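Local coordinates for putative DNA-binding protein (Salmonella choleraesuis, PDB 2HX0) that probably binds DNA and holds magnesium through histidine side chains, assembling as three chains, at residues Y21-L26 / H36-Q41; S131-A136 / E142-S147. The protein carries 2 engineered substitutions. All coordinates share one frame; numbering follows the deposited sequence.

Contact 1: Y21-L26 / H36-Q41. Unlike the reference sequence in segment 21-26: Leu23 (reference Phe).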
loop_
_atom_site.group_PDB
_atom_site.type_symbol
_atom_site.label_atom_id
_atom_site.label_comp_id
_atom_site.label_asym_id
_atom_site.label_seq_id
_atom_site.Cartn_x
_atom_site.Cartn_y
_atom_site.Cartn_z
ATOM N N TYR A 21 -0.410 -15.032 -0.620
ATOM C CA TYR A 21 -0.170 -15.643 -1.917
ATOM C C TYR A 21 0.652 -14.694 -2.766
ATOM O O TYR A 21 0.388 -13.496 -2.798
ATOM C CB TYR A 21 -1.486 -15.916 -2.641
ATOM C CG TYR A 21 -2.391 -16.915 -1.965
ATOM C CD1 TYR A 21 -3.251 -16.526 -0.946
ATOM C CD2 TYR A 21 -2.396 -18.251 -2.358
ATOM C CE1 TYR A 21 -4.105 -17.446 -0.334
ATOM C CE2 TYR A 21 -3.242 -19.178 -1.754
ATOM C CZ TYR A 21 -4.092 -18.768 -0.746
ATOM O OH TYR A 21 -4.932 -19.688 -0.163
ATOM N N ALA A 22 1.650 -15.228 -3.455
ATOM C CA ALA A 22 2.470 -14.398 -4.321
ATOM C C ALA A 22 2.248 -14.852 -5.753
ATOM O O ALA A 22 2.256 -16.047 -6.038
ATOM C CB ALA A 22 3.950 -14.535 -3.949
ATOM N N LEU A 23 2.026 -13.910 -6.656
ATOM C CA LEU A 23 1.828 -14.291 -8.045
ATOM C C LEU A 23 2.287 -13.213 -8.997
ATOM O O LEU A 23 2.433 -12.053 -8.622
ATOM C CB LEU A 23 0.362 -14.624 -8.314
ATOM C CG LEU A 23 -0.688 -13.545 -8.053
ATOM C CD1 LEU A 23 -1.893 -13.769 -8.964
ATOM C CD2 LEU A 23 -1.102 -13.571 -6.588
ATOM N N ARG A 24 2.531 -13.614 -10.237
ATOM C CA ARG A 24 2.970 -12.679 -11.253
ATOM C C ARG A 24 2.101 -12.843 -12.484
ATOM O O ARG A 24 1.960 -13.952 -13.000
ATOM C CB ARG A 24 4.422 -12.949 -11.634
ATOM C CG ARG A 24 4.934 -11.986 -12.683
ATOM C CD ARG A 24 5.610 -12.707 -13.826
ATOM N NE ARG A 24 5.764 -11.820 -14.976
ATOM C CZ ARG A 24 6.251 -12.196 -16.153
ATOM N NH1 ARG A 24 6.639 -13.451 -16.345
ATOM N NH2 ARG A 24 6.343 -11.317 -17.141
ATOM N N LEU A 25 1.516 -11.745 -12.953
ATOM C CA LEU A 25 0.679 -11.796 -14.146
ATOM C C LEU A 25 1.549 -11.539 -15.369
ATOM O O LEU A 25 2.583 -10.873 -15.282
ATOM C CB LEU A 25 -0.445 -10.766 -14.058
ATOM C CG LEU A 25 -1.369 -10.912 -12.839
ATOM C CD1 LEU A 25 -2.545 -9.964 -13.003
ATOM C CD2 LEU A 25 -1.869 -12.353 -12.704
ATOM N N LEU A 26 1.112 -12.068 -16.507
ATOM C CA LEU A 26 1.859 -11.965 -17.755
ATOM C C LEU A 26 1.408 -10.865 -18.712
ATOM O O LEU A 26 0.286 -10.373 -18.631
ATOM C CB LEU A 26 1.791 -13.304 -18.494
ATOM C CG LEU A 26 2.188 -14.560 -17.717
ATOM C CD1 LEU A 26 2.056 -15.776 -18.627
ATOM C CD2 LEU A 26 3.609 -14.427 -17.208
ATOM N N HIS A 36 -9.862 -12.340 -10.340
ATOM C CA HIS A 36 -11.038 -13.147 -10.041
ATOM C C HIS A 36 -10.727 -14.628 -10.235
ATOM O O HIS A 36 -11.195 -15.473 -9.476
ATOM C CB HIS A 36 -12.217 -12.735 -10.923
ATOM C CG HIS A 36 -13.500 -13.408 -10.553
ATOM N ND1 HIS A 36 -14.057 -14.420 -11.306
ATOM C CD2 HIS A 36 -14.316 -13.242 -9.486
ATOM C CE1 HIS A 36 -15.161 -14.846 -10.720
ATOM N NE2 HIS A 36 -15.340 -14.149 -9.613
ATOM N N ALA A 37 -9.933 -14.946 -11.250
ATOM C CA ALA A 37 -9.572 -16.337 -11.489
ATOM C C ALA A 37 -8.785 -16.881 -10.302
ATOM O O ALA A 37 -8.983 -18.021 -9.887
ATOM C CB ALA A 37 -8.745 -16.464 -12.762
ATOM N N PHE A 38 -7.887 -16.063 -9.759
ATOM C CA PHE A 38 -7.081 -16.483 -8.618
ATOM C C PHE A 38 -7.969 -16.665 -7.389
ATOM O O PHE A 38 -7.785 -17.597 -6.602
ATOM C CB PHE A 38 -6.004 -15.441 -8.327
ATOM C CG PHE A 38 -4.904 -15.943 -7.437
ATOM C CD1 PHE A 38 -3.882 -16.732 -7.958
ATOM C CD2 PHE A 38 -4.896 -15.645 -6.079
ATOM C CE1 PHE A 38 -2.860 -17.221 -7.140
ATOM C CE2 PHE A 38 -3.878 -16.127 -5.243
ATOM C CZ PHE A 38 -2.857 -16.917 -5.775
ATOM N N VAL A 39 -8.928 -15.767 -7.219
ATOM C CA VAL A 39 -9.851 -15.863 -6.096
ATOM C C VAL A 39 -10.663 -17.150 -6.197
ATOM O O VAL A 39 -10.864 -17.845 -5.201
ATOM C CB VAL A 39 -10.805 -14.658 -6.064
ATOM C CG1 VAL A 39 -11.990 -14.947 -5.160
ATOM C CG2 VAL A 39 -10.055 -13.437 -5.560
ATOM N N GLN A 40 -11.121 -17.471 -7.405
ATOM C CA GLN A 40 -11.902 -18.680 -7.620
ATOM C C GLN A 40 -11.052 -19.925 -7.427
ATOM O O GLN A 40 -11.480 -20.887 -6.797
ATOM C CB GLN A 40 -12.503 -18.682 -9.028
ATOM C CG GLN A 40 -13.733 -17.805 -9.176
ATOM C CD GLN A 40 -14.892 -18.290 -8.317
ATOM O OE1 GLN A 40 -15.246 -19.469 -8.342
ATOM N NE2 GLN A 40 -15.488 -17.379 -7.555
ATOM N N GLN A 41 -9.839 -19.906 -7.964
ATOM C CA GLN A 41 -8.965 -21.063 -7.836
ATOM C C GLN A 41 -8.684 -21.432 -6.388
ATOM O O GLN A 41 -8.620 -22.612 -6.039
ATOM C CB GLN A 41 -7.636 -20.826 -8.550
ATOM C CG GLN A 41 -6.626 -21.928 -8.271
ATOM C CD GLN A 41 -5.378 -21.833 -9.116
ATOM O OE1 GLN A 41 -4.446 -22.619 -8.942
ATOM N NE2 GLN A 41 -5.348 -20.878 -10.038
#
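Phe38, on helix 31-42, meets two side chains of strand 15-25 with its ring, one over a face and the other at the edge. Leu23 takes the face: its CD2 sits 4.0 Å from the centroid of the Phe38 ring and only 15° off the ring normal, a CH-pi contact, while Leu23 CD1 lies over the rim at 3.7 Å from Phe38 CD1. Both methyls of the leucine fork therefore rest on one aromatic face. The fork gets there because Leu23 CG is tucked between its own backbone N and carbonyl carbon (chi1 59°).

Tyr21 takes the edge. Its CB is 3.5 Å from Phe38 CE2, close to the plane of the phenylalanine ring, and the two rings form an offset edge-to-face pair, the rim of Phe38 turned toward the face of Tyr21. Their planes stand at 85° and the centroids are 5.5 Å apart. With CG anti to its backbone N, Phe38 carries its ring toward the strand, where CE2 and CZ meet Tyr21.

Strand 113-124 pairs with the strand on the same sheet, Leu23 also touching its Ile122, and the Tyr21 hydroxyl is hydrogen-bonded to Arg19. Strand 15-25 is outermost within this chain, but at Tyr21 the sheet runs on into an antiparallel strand of the second subunit, whose Asn14 packs on both Tyr21 and Phe38.

No hydrogen bond joins the two segments. Dispersion and weak ring electrostatics hold them together, and the leucine over the face and the tyrosine at the rim probably limit the tilt of the phenylalanine ring.

Contact 2: S131-A136 / E142-S147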
loop_
_atom_site.group_PDB
_atom_site.type_symbol
_atom_site.label_atom_id
_atom_site.label_comp_id
_atom_site.label_asym_id
_atom_site.label_seq_id
_atom_site.Cartn_x
_atom_site.Cartn_y
_atom_site.Cartn_z
ATOM N N SER A 131 -18.441 -9.926 2.327
ATOM C CA SER A 131 -19.613 -9.965 1.463
ATOM C C SER A 131 -19.986 -8.516 1.199
ATOM O O SER A 131 -19.450 -7.606 1.835
ATOM C CB SER A 131 -20.782 -10.706 2.129
ATOM O OG SER A 131 -21.204 -10.063 3.318
ATOM N N ARG A 132 -20.883 -8.295 0.245
ATOM C CA ARG A 132 -21.324 -6.947 -0.079
ATOM C C ARG A 132 -22.814 -6.896 0.229
ATOM O O ARG A 132 -23.619 -7.540 -0.446
ATOM C CB ARG A 132 -21.062 -6.641 -1.555
ATOM C CG ARG A 132 -19.609 -6.858 -1.979
ATOM C CD ARG A 132 -18.663 -5.834 -1.358
ATOM N NE ARG A 132 -17.273 -6.284 -1.423
ATOM C CZ ARG A 132 -16.218 -5.528 -1.132
ATOM N NH1 ARG A 132 -16.376 -4.263 -0.759
ATOM N NH2 ARG A 132 -15.000 -6.051 -1.199
ATOM N N GLN A 133 -23.168 -6.148 1.268
ATOM C CA GLN A 133 -24.557 -6.033 1.690
ATOM C C GLN A 133 -25.010 -4.586 1.583
ATOM O O GLN A 133 -24.231 -3.663 1.815
ATOM C CB GLN A 133 -24.697 -6.505 3.137
ATOM C CG GLN A 133 -24.063 -7.858 3.412
ATOM C CD GLN A 133 -24.798 -9.005 2.751
ATOM O OE1 GLN A 133 -24.323 -10.140 2.756
ATOM N NE2 GLN A 133 -25.967 -8.719 2.185
ATOM N N PRO A 134 -26.286 -4.367 1.237
ATOM C CA PRO A 134 -26.790 -2.998 1.112
ATOM C C PRO A 134 -26.707 -2.177 2.396
ATOM O O PRO A 134 -27.142 -2.612 3.466
ATOM C CB PRO A 134 -28.229 -3.204 0.633
ATOM C CG PRO A 134 -28.593 -4.535 1.203
ATOM C CD PRO A 134 -27.349 -5.350 0.964
ATOM N N CYS A 135 -26.123 -0.990 2.274
ATOM C CA CYS A 135 -25.988 -0.071 3.393
ATOM C C CYS A 135 -27.082 0.979 3.238
ATOM O O CYS A 135 -27.154 1.662 2.218
ATOM C CB CYS A 135 -24.615 0.608 3.364
ATOM S SG CYS A 135 -24.378 1.890 4.625
ATOM N N ALA A 136 -27.942 1.099 4.243
ATOM C CA ALA A 136 -29.032 2.065 4.196
ATOM C C ALA A 136 -28.515 3.499 4.246
ATOM O O ALA A 136 -29.216 4.436 3.860
ATOM C CB ALA A 136 -29.991 1.817 5.352
ATOM N N GLU A 142 -22.146 -2.361 0.521
ATOM C CA GLU A 142 -20.855 -2.091 1.144
ATOM C C GLU A 142 -20.268 -3.326 1.811
ATOM O O GLU A 142 -20.955 -4.325 2.011
ATOM C CB GLU A 142 -21.011 -0.980 2.181
ATOM C CG GLU A 142 -21.631 0.300 1.633
ATOM C CD GLU A 142 -20.730 1.029 0.654
ATOM O OE1 GLU A 142 -19.584 0.579 0.444
ATOM O OE2 GLU A 142 -21.167 2.061 0.095
ATOM N N LEU A 143 -18.991 -3.240 2.161
ATOM C CA LEU A 143 -18.300 -4.352 2.790
ATOM C C LEU A 143 -18.911 -4.790 4.114
ATOM O O LEU A 143 -19.121 -3.983 5.021
ATOM C CB LEU A 143 -16.826 -3.995 3.004
ATOM C CG LEU A 143 -15.975 -5.077 3.672
ATOM C CD1 LEU A 143 -15.887 -6.305 2.762
ATOM C CD2 LEU A 143 -14.588 -4.521 3.952
ATOM N N HIS A 144 -19.191 -6.085 4.212
ATOM C CA HIS A 144 -19.747 -6.675 5.420
ATOM C C HIS A 144 -18.750 -7.748 5.838
ATOM O O HIS A 144 -18.326 -8.558 5.017
ATOM C CB HIS A 144 -21.116 -7.303 5.133
ATOM C CG HIS A 144 -21.698 -8.038 6.301
ATOM N ND1 HIS A 144 -21.923 -7.437 7.520
ATOM C CD2 HIS A 144 -22.092 -9.326 6.438
ATOM C CE1 HIS A 144 -22.430 -8.323 8.359
ATOM N NE2 HIS A 144 -22.544 -9.477 7.728
ATOM N N ILE A 145 -18.373 -7.746 7.113
ATOM C CA ILE A 145 -17.405 -8.706 7.627
ATOM C C ILE A 145 -18.028 -9.614 8.675
ATOM O O ILE A 145 -18.576 -9.136 9.666
ATOM C CB ILE A 145 -16.218 -7.980 8.275
ATOM C CG1 ILE A 145 -15.656 -6.940 7.309
ATOM C CG2 ILE A 145 -15.139 -8.981 8.655
ATOM C CD1 ILE A 145 -16.408 -5.618 7.286
ATOM N N SER A 146 -17.928 -10.921 8.459
ATOM C CA SER A 146 -18.475 -11.891 9.399
ATOM C C SER A 146 -17.498 -13.042 9.625
ATOM O O SER A 146 -16.501 -13.173 8.914
ATOM C CB SER A 146 -19.802 -12.436 8.874
ATOM O OG SER A 146 -19.627 -13.046 7.613
ATOM N N SER A 147 -17.781 -13.872 10.624
ATOM C CA SER A 147 -16.924 -15.008 10.926
ATOM C C SER A 147 -17.010 -16.062 9.831
ATOM O O SER A 147 -18.079 -16.286 9.255
ATOM C CB SER A 147 -17.325 -15.634 12.265
ATOM O OG SER A 147 -16.600 -16.830 12.508
HETATM O O HOH W 1 -19.729 -11.421 5.347
#
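This is the backbone ladder of a beta hairpin: strands 128-134 and 141-147 make a two-stranded antiparallel sheet separate, within the chain, from the large one. Ser131 and His144 form one hydrogen-bonded pair, Gln133 and Glu142 another, with the non-hydrogen-bonded pair Arg132 and Leu143 between them. The bonds from His144 N to Ser131 O and from Glu142 N to Gln133 O are both 2.8 Å. The hairpin is strongly twisted, the directions of its short segments lying at 118°.

Ser131, Gln133, Glu142 and His144 share one face. Ser131 OG approaches the edge of the imidazole, 3.3 Å from His144 CD2, while Gln133 CG packs against His144 CB at 3.5 Å, the amide turned 83° from the ring plane. A water joins Ser131 OG, His144 O and Ser146 OG. Farther along, Cys135 CB meets Glu142 CG at 3.5 Å, and the Glu142 carboxylate is hydrogen-bonded to Ser138.

On the other face, Arg132 bends at chi2 (-69°), bringing its guanidinium over Leu143, whose CD1 sits above the centre of the plane at 4.0 Å from Arg132 CZ. The same guanidinium is bonded to Thr84 and forms a salt bridge with Glu86 and another with Glu119 of the third subunit. The side chain of Arg132 comes about 4 Å, between nearest atoms, from that of the magnesium ligand His91.

Backbone bonds thus set the register, while Arg132, lying flat over a leucine, probably shares its positive charge between two carboxylates from different chains, which ties the hairpin to the subunit interface.

In the fold
Contact 1 closes before contact 2 opens along the chain, and the two share no strand or helix: their centres are 24 Å apart and their nearest atoms about 10 Å. Contact 1 seats helix 31-42 on strand 15-25, within the chain the outermost strand at one end of the large antiparallel sheet, whereas contact 2 builds the separate hairpin of strands 128-134 and 141-147, which follows strand 113-124. That strand is also the sheet neighbour of strand 15-25. Both places face other subunits. Glu142 of contact 2 packs on Arg24 of the third subunit, and Arg24 of contact 1 meets Glu142 of the second, so the two regions are joined between chains in the three-chain assembly.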